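Local structure of foldase protein PrsA (Bacillus subtilis, 4WO7) at the interface of chains A and B. The protein assists the folding of secreted proteins outside the cell membrane after their translocation and has peptidyl-prolyl cis-trans isomerase activity. Residues are numbered along the deposited sequence; one frame, centred on the assembly and turned at random. Chains: chain A/B, Foldase protein PrsA.

Contact 1: the interface of chains A and B. Residues chain A 28-29, 31-33, 36; chain B 28-29, 31-33, 36.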
loop_
_atom_site.group_PDB
_atom_site.type_symbol
_atom_site.label_atom_id
_atom_site.label_comp_id
_atom_site.label_asym_id
_atom_site.label_seq_id
_atom_site.Cartn_x
_atom_site.Cartn_y
_atom_site.Cartn_z
HETATM N N MSE A 28 -11.659 -6.057 -16.666
HETATM C CA MSE A 28 -11.833 -4.944 -15.745
HETATM C C MSE A 28 -12.812 -5.320 -14.650
HETATM O O MSE A 28 -12.667 -4.916 -13.497
HETATM C CB MSE A 28 -12.329 -3.709 -16.489
HETATM C CG MSE A 28 -11.233 -3.030 -17.261
HETATM SE SE MSE A 28 -11.711 -1.262 -17.932
HETATM C CE MSE A 28 -10.718 -0.473 -16.536
ATOM N N LYS A 29 -13.805 -6.115 -15.024
ATOM C CA LYS A 29 -14.905 -6.425 -14.126
ATOM C C LYS A 29 -14.458 -7.378 -13.018
ATOM O O LYS A 29 -14.927 -7.285 -11.882
ATOM C CB LYS A 29 -16.068 -7.031 -14.899
ATOM C CG LYS A 29 -17.370 -6.977 -14.132
ATOM C CD LYS A 29 -18.550 -7.271 -15.029
ATOM C CE LYS A 29 -19.106 -8.646 -14.723
ATOM N NZ LYS A 29 -20.135 -9.071 -15.704
ATOM N N THR A 31 -11.549 -7.520 -11.901
ATOM C CA THR A 31 -10.576 -6.742 -11.146
ATOM C C THR A 31 -11.170 -5.593 -10.354
ATOM O O THR A 31 -10.955 -5.500 -9.147
ATOM C CB THR A 31 -9.515 -6.139 -12.106
ATOM O OG1 THR A 31 -8.804 -7.197 -12.762
ATOM C CG2 THR A 31 -8.511 -5.275 -11.361
ATOM N N ALA A 32 -11.922 -4.734 -11.030
ATOM C CA ALA A 32 -12.338 -3.461 -10.456
ATOM C C ALA A 32 -13.852 -3.302 -10.432
ATOM O O ALA A 32 -14.361 -2.286 -9.963
ATOM C CB ALA A 32 -11.701 -2.325 -11.228
ATOM N N GLY A 33 -14.562 -4.309 -10.931
ATOM C CA GLY A 33 -16.009 -4.248 -11.041
ATOM C C GLY A 33 -16.710 -3.966 -9.727
ATOM O O GLY A 33 -17.590 -3.108 -9.662
ATOM N N VAL A 36 -15.895 -0.276 -8.321
ATOM C CA VAL A 36 -16.459 0.815 -9.103
ATOM C C VAL A 36 -17.985 0.766 -9.044
ATOM O O VAL A 36 -18.628 1.807 -8.968
ATOM C CB VAL A 36 -16.007 0.786 -10.583
ATOM C CG1 VAL A 36 -16.649 1.947 -11.348
ATOM C CG2 VAL A 36 -14.497 0.917 -10.689
HETATM N N MSE B 28 -14.872 2.147 -14.972
HETATM C CA MSE B 28 -13.745 1.259 -14.765
HETATM C C MSE B 28 -12.570 1.796 -15.597
HETATM O O MSE B 28 -11.445 1.879 -15.102
HETATM C CB MSE B 28 -14.092 -0.188 -15.140
HETATM C CG MSE B 28 -15.034 -0.861 -14.143
HETATM SE SE MSE B 28 -15.382 -2.759 -14.408
HETATM C CE MSE B 28 -16.187 -2.752 -16.172
ATOM N N LYS B 29 -12.854 2.212 -16.835
ATOM C CA LYS B 29 -11.815 2.591 -17.802
ATOM C C LYS B 29 -10.952 3.720 -17.257
ATOM O O LYS B 29 -9.746 3.765 -17.502
ATOM C CB LYS B 29 -12.450 2.976 -19.146
ATOM C CG LYS B 29 -11.466 2.993 -20.326
ATOM C CD LYS B 29 -12.176 2.906 -21.682
ATOM C CE LYS B 29 -12.178 4.208 -22.472
ATOM N NZ LYS B 29 -13.010 5.281 -21.865
ATOM N N THR B 31 -10.339 4.315 -14.057
ATOM C CA THR B 31 -9.579 3.923 -12.875
ATOM C C THR B 31 -8.545 2.854 -13.230
ATOM O O THR B 31 -7.371 2.965 -12.879
ATOM C CB THR B 31 -10.496 3.381 -11.770
ATOM O OG1 THR B 31 -11.627 4.247 -11.616
ATOM C CG2 THR B 31 -9.735 3.260 -10.447
ATOM N N ALA B 32 -9.000 1.829 -13.948
ATOM C CA ALA B 32 -8.247 0.591 -14.126
ATOM C C ALA B 32 -7.919 0.279 -15.590
ATOM O O ALA B 32 -7.271 -0.725 -15.880
ATOM C CB ALA B 32 -9.044 -0.566 -13.515
ATOM N N GLY B 33 -8.367 1.131 -16.510
ATOM C CA GLY B 33 -8.209 0.869 -17.932
ATOM C C GLY B 33 -6.776 0.671 -18.379
ATOM O O GLY B 33 -6.464 -0.274 -19.103
ATOM N N VAL B 36 -5.166 -2.651 -16.732
ATOM C CA VAL B 36 -5.693 -3.904 -17.270
ATOM C C VAL B 36 -5.375 -4.065 -18.752
ATOM O O VAL B 36 -5.075 -5.168 -19.198
ATOM C CB VAL B 36 -7.219 -4.017 -17.051
ATOM C CG1 VAL B 36 -7.819 -5.181 -17.859
ATOM C CG2 VAL B 36 -7.524 -4.158 -15.564
#
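Helix 21-49 of one PrsA chain crosses its counterpart from the other chain, an apolar helix-helix contact on the two-fold axis of the dimer, with no polar atom of either side bonded across. The packed part is built on the two selenomethionines, A:Met28 and B:Met28, which hide about 70 Å² each and slide past one another in opposite directions. In both, CG lies anti to the carbonyl carbon (chi1 -77° in chain A), and the chain runs on extended through chi2 before bending at chi3. The bend takes opposite senses, 102° in A:Met28 and -61° in B:Met28, so as modelled the two tips differ, though the placement of the A:Met28 methyl is uncertain. The tip of A:Met28 points toward helix 21-49 of chain B, where its methyl CE lies 3.5 Å from B:Ala32 CB. B:Met28 instead lays its selenium on the opposite helix, SE standing 3.7 Å from A:Gly33 CA, a position without a side chain to fend it off. Each valine crosses the partner's selenomethionine stem obliquely, A:Val36 CG2 reaching B:Met28 CG at 3.9 Å. Looser packing marks the flanks: A:Thr31 and the poorly ordered B:Thr31 keep their hydroxyls more than 4 Å from the opposing valines, and A:Lys29 and the poorly ordered B:Lys29 bury almost nothing. Between the helices the two alanine methyls meet tip to tip, A:Ala32 CB to B:Ala32 CB, at 3.9 Å.

Contact 2: the interface of chains A and B. Residues chain A 41, 44-45, 48, 245-247; chain B 13-17.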
loop_
_atom_site.group_PDB
_atom_site.type_symbol
_atom_site.label_atom_id
_atom_site.label_comp_id
_atom_site.label_asym_id
_atom_site.label_seq_id
_atom_site.Cartn_x
_atom_site.Cartn_y
_atom_site.Cartn_z
ATOM N N VAL A 41 -22.994 3.302 -7.246
ATOM C CA VAL A 41 -24.241 3.134 -6.526
ATOM C C VAL A 41 -24.309 4.089 -5.331
ATOM O O VAL A 41 -25.337 4.728 -5.096
ATOM C CB VAL A 41 -24.398 1.665 -6.097
ATOM C CG1 VAL A 41 -25.483 1.493 -5.059
ATOM C CG2 VAL A 41 -24.671 0.799 -7.320
ATOM N N LYS A 44 -24.854 7.700 -6.360
ATOM C CA LYS A 44 -26.234 7.902 -6.797
ATOM C C LYS A 44 -27.179 8.026 -5.619
ATOM O O LYS A 44 -27.985 8.954 -5.547
ATOM C CB LYS A 44 -26.721 6.755 -7.673
ATOM C CG LYS A 44 -26.397 6.879 -9.133
ATOM C CD LYS A 44 -27.199 5.856 -9.914
ATOM C CE LYS A 44 -27.048 6.067 -11.398
ATOM N NZ LYS A 44 -25.658 5.791 -11.837
ATOM N N VAL A 45 -27.077 7.078 -4.696
ATOM C CA VAL A 45 -27.975 7.042 -3.555
ATOM C C VAL A 45 -27.738 8.269 -2.692
ATOM O O VAL A 45 -28.687 8.963 -2.327
ATOM C CB VAL A 45 -27.809 5.734 -2.747
ATOM C CG1 VAL A 45 -28.489 5.817 -1.383
ATOM C CG2 VAL A 45 -28.362 4.561 -3.553
ATOM N N LYS A 48 -28.897 11.732 -3.994
ATOM C CA LYS A 48 -30.334 11.913 -3.896
ATOM C C LYS A 48 -30.750 12.267 -2.467
ATOM O O LYS A 48 -31.707 13.014 -2.255
ATOM C CB LYS A 48 -31.058 10.667 -4.401
ATOM C CG LYS A 48 -32.563 10.807 -4.420
ATOM C CD LYS A 48 -33.188 9.621 -5.113
ATOM C CE LYS A 48 -34.685 9.788 -5.247
ATOM N NZ LYS A 48 -35.283 8.674 -6.027
ATOM N N ALA A 245 -31.661 1.457 1.407
ATOM C CA ALA A 245 -32.042 1.662 0.015
ATOM C C ALA A 245 -32.234 0.288 -0.591
ATOM O O ALA A 245 -31.636 -0.679 -0.115
ATOM C CB ALA A 245 -30.967 2.441 -0.739
ATOM N N ASP A 246 -33.048 0.182 -1.637
ATOM C CA ASP A 246 -33.262 -1.121 -2.255
ATOM C C ASP A 246 -32.346 -1.250 -3.464
ATOM O O ASP A 246 -32.690 -0.858 -4.582
ATOM C CB ASP A 246 -34.731 -1.340 -2.657
ATOM C CG ASP A 246 -35.352 -0.135 -3.332
ATOM O OD1 ASP A 246 -34.816 0.980 -3.166
ATOM O OD2 ASP A 246 -36.379 -0.305 -4.027
ATOM N N ILE A 247 -31.173 -1.824 -3.206
ATOM C CA ILE A 247 -30.197 -2.117 -4.243
ATOM C C ILE A 247 -30.374 -3.544 -4.703
ATOM O O ILE A 247 -30.399 -4.471 -3.892
ATOM C CB ILE A 247 -28.744 -1.956 -3.773
ATOM C CG1 ILE A 247 -28.574 -0.711 -2.898
ATOM C CG2 ILE A 247 -27.821 -1.902 -4.980
ATOM C CD1 ILE A 247 -29.008 0.578 -3.558
ATOM N N LYS B 13 -29.946 -2.147 -10.109
ATOM C CA LYS B 13 -31.174 -1.368 -10.036
ATOM C C LYS B 13 -31.184 -0.628 -8.702
ATOM O O LYS B 13 -30.862 -1.223 -7.675
ATOM C CB LYS B 13 -32.386 -2.292 -10.170
ATOM C CG LYS B 13 -33.368 -1.888 -11.251
ATOM C CD LYS B 13 -34.587 -2.793 -11.274
ATOM C CE LYS B 13 -35.650 -2.240 -12.209
ATOM N NZ LYS B 13 -36.872 -3.084 -12.228
ATOM N N THR B 14 -31.538 0.656 -8.710
ATOM C CA THR B 14 -31.566 1.457 -7.478
ATOM C C THR B 14 -32.783 2.358 -7.496
ATOM O O THR B 14 -33.323 2.662 -8.558
ATOM C CB THR B 14 -30.317 2.362 -7.309
ATOM O OG1 THR B 14 -29.129 1.627 -7.618
ATOM C CG2 THR B 14 -30.226 2.963 -5.887
ATOM N N ASP B 15 -33.227 2.769 -6.316
ATOM C CA ASP B 15 -34.340 3.706 -6.206
ATOM C C ASP B 15 -33.939 5.064 -6.792
ATOM O O ASP B 15 -34.794 5.855 -7.188
ATOM C CB ASP B 15 -34.758 3.882 -4.740
ATOM C CG ASP B 15 -33.584 4.244 -3.842
ATOM O OD1 ASP B 15 -32.935 3.324 -3.299
ATOM O OD2 ASP B 15 -33.301 5.452 -3.684
ATOM N N ALA B 16 -32.632 5.320 -6.842
ATOM C CA ALA B 16 -32.088 6.549 -7.420
ATOM C C ALA B 16 -31.636 6.400 -8.876
ATOM O O ALA B 16 -30.959 7.288 -9.400
ATOM C CB ALA B 16 -30.911 7.040 -6.568
ATOM N N GLY B 17 -32.007 5.304 -9.532
ATOM C CA GLY B 17 -31.661 5.107 -10.931
ATOM C C GLY B 17 -30.750 3.908 -11.099
ATOM O O GLY B 17 -30.086 3.490 -10.155
#
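The methyl CG2 of B:Thr14 is the apolar centre, held between two side chains of chain A. It meets A:Val45 CG2 at 3.4 Å, the two side chains crossing at about a right angle, and A:Ile247 CD1 at 3.5 Å, where threonine and isoleucine lie side by side and point the same way. With OG1 beside the backbone N (chi1 -45°) and CG2 anti to it, B:Thr14 turns methyl rather than hydroxyl into this pair. Next outward, the methyl of B:Ala16 rests on helix 21-49, 3.6 Å from the carbonyl O of A:Lys44 and alongside the aliphatic stem of A:Lys48. That lysine is fully extended, CG anti to the backbone N (chi1 -176°), and its NZ makes a weak hydrogen bond of 3.1 Å to the backbone O of B:Asp15. An alanine here would remove both the stem packed on B:Ala16 and the terminal amine, and would probably loosen the hold on the B:Asp15 turn. At the opposite rim, A:Asp246 OD1 lies 3.0 Å from B:Asp15 OD1, the carboxylates nearly coplanar at 7° between planes; the oxygens could repel unless one carboxylate is protonated, which the structure alone does not show. B:Asp15 OD2 is 4.4 Å from A:Lys48 NZ, which may ease that charge. In this dimer interface the turn following strand 12-13 of chain B fits between helix 21-49 of chain A and the segment joining helix 231-244 to strand 248-249.

About 21 Å separates the centres of contact 1 and contact 2, yet helix 21-49 of chain A serves both: residues 28-36 cross the partner helix, and residues 41-48 receive the partner's 13-17 turn. Contact 1 pairs the same residues from both chains, whereas contact 2 pairs different segments and so recurs with the chains exchanged. Chain B thus contributes two nearby stretches of sequence, residues 13-17 and its own helix, so the N-terminal region of each chain supplies much of what meets the partner here. Residues 245-247 bring the C-terminal region into the same assembly, consistent with the dimeric state of PrsA.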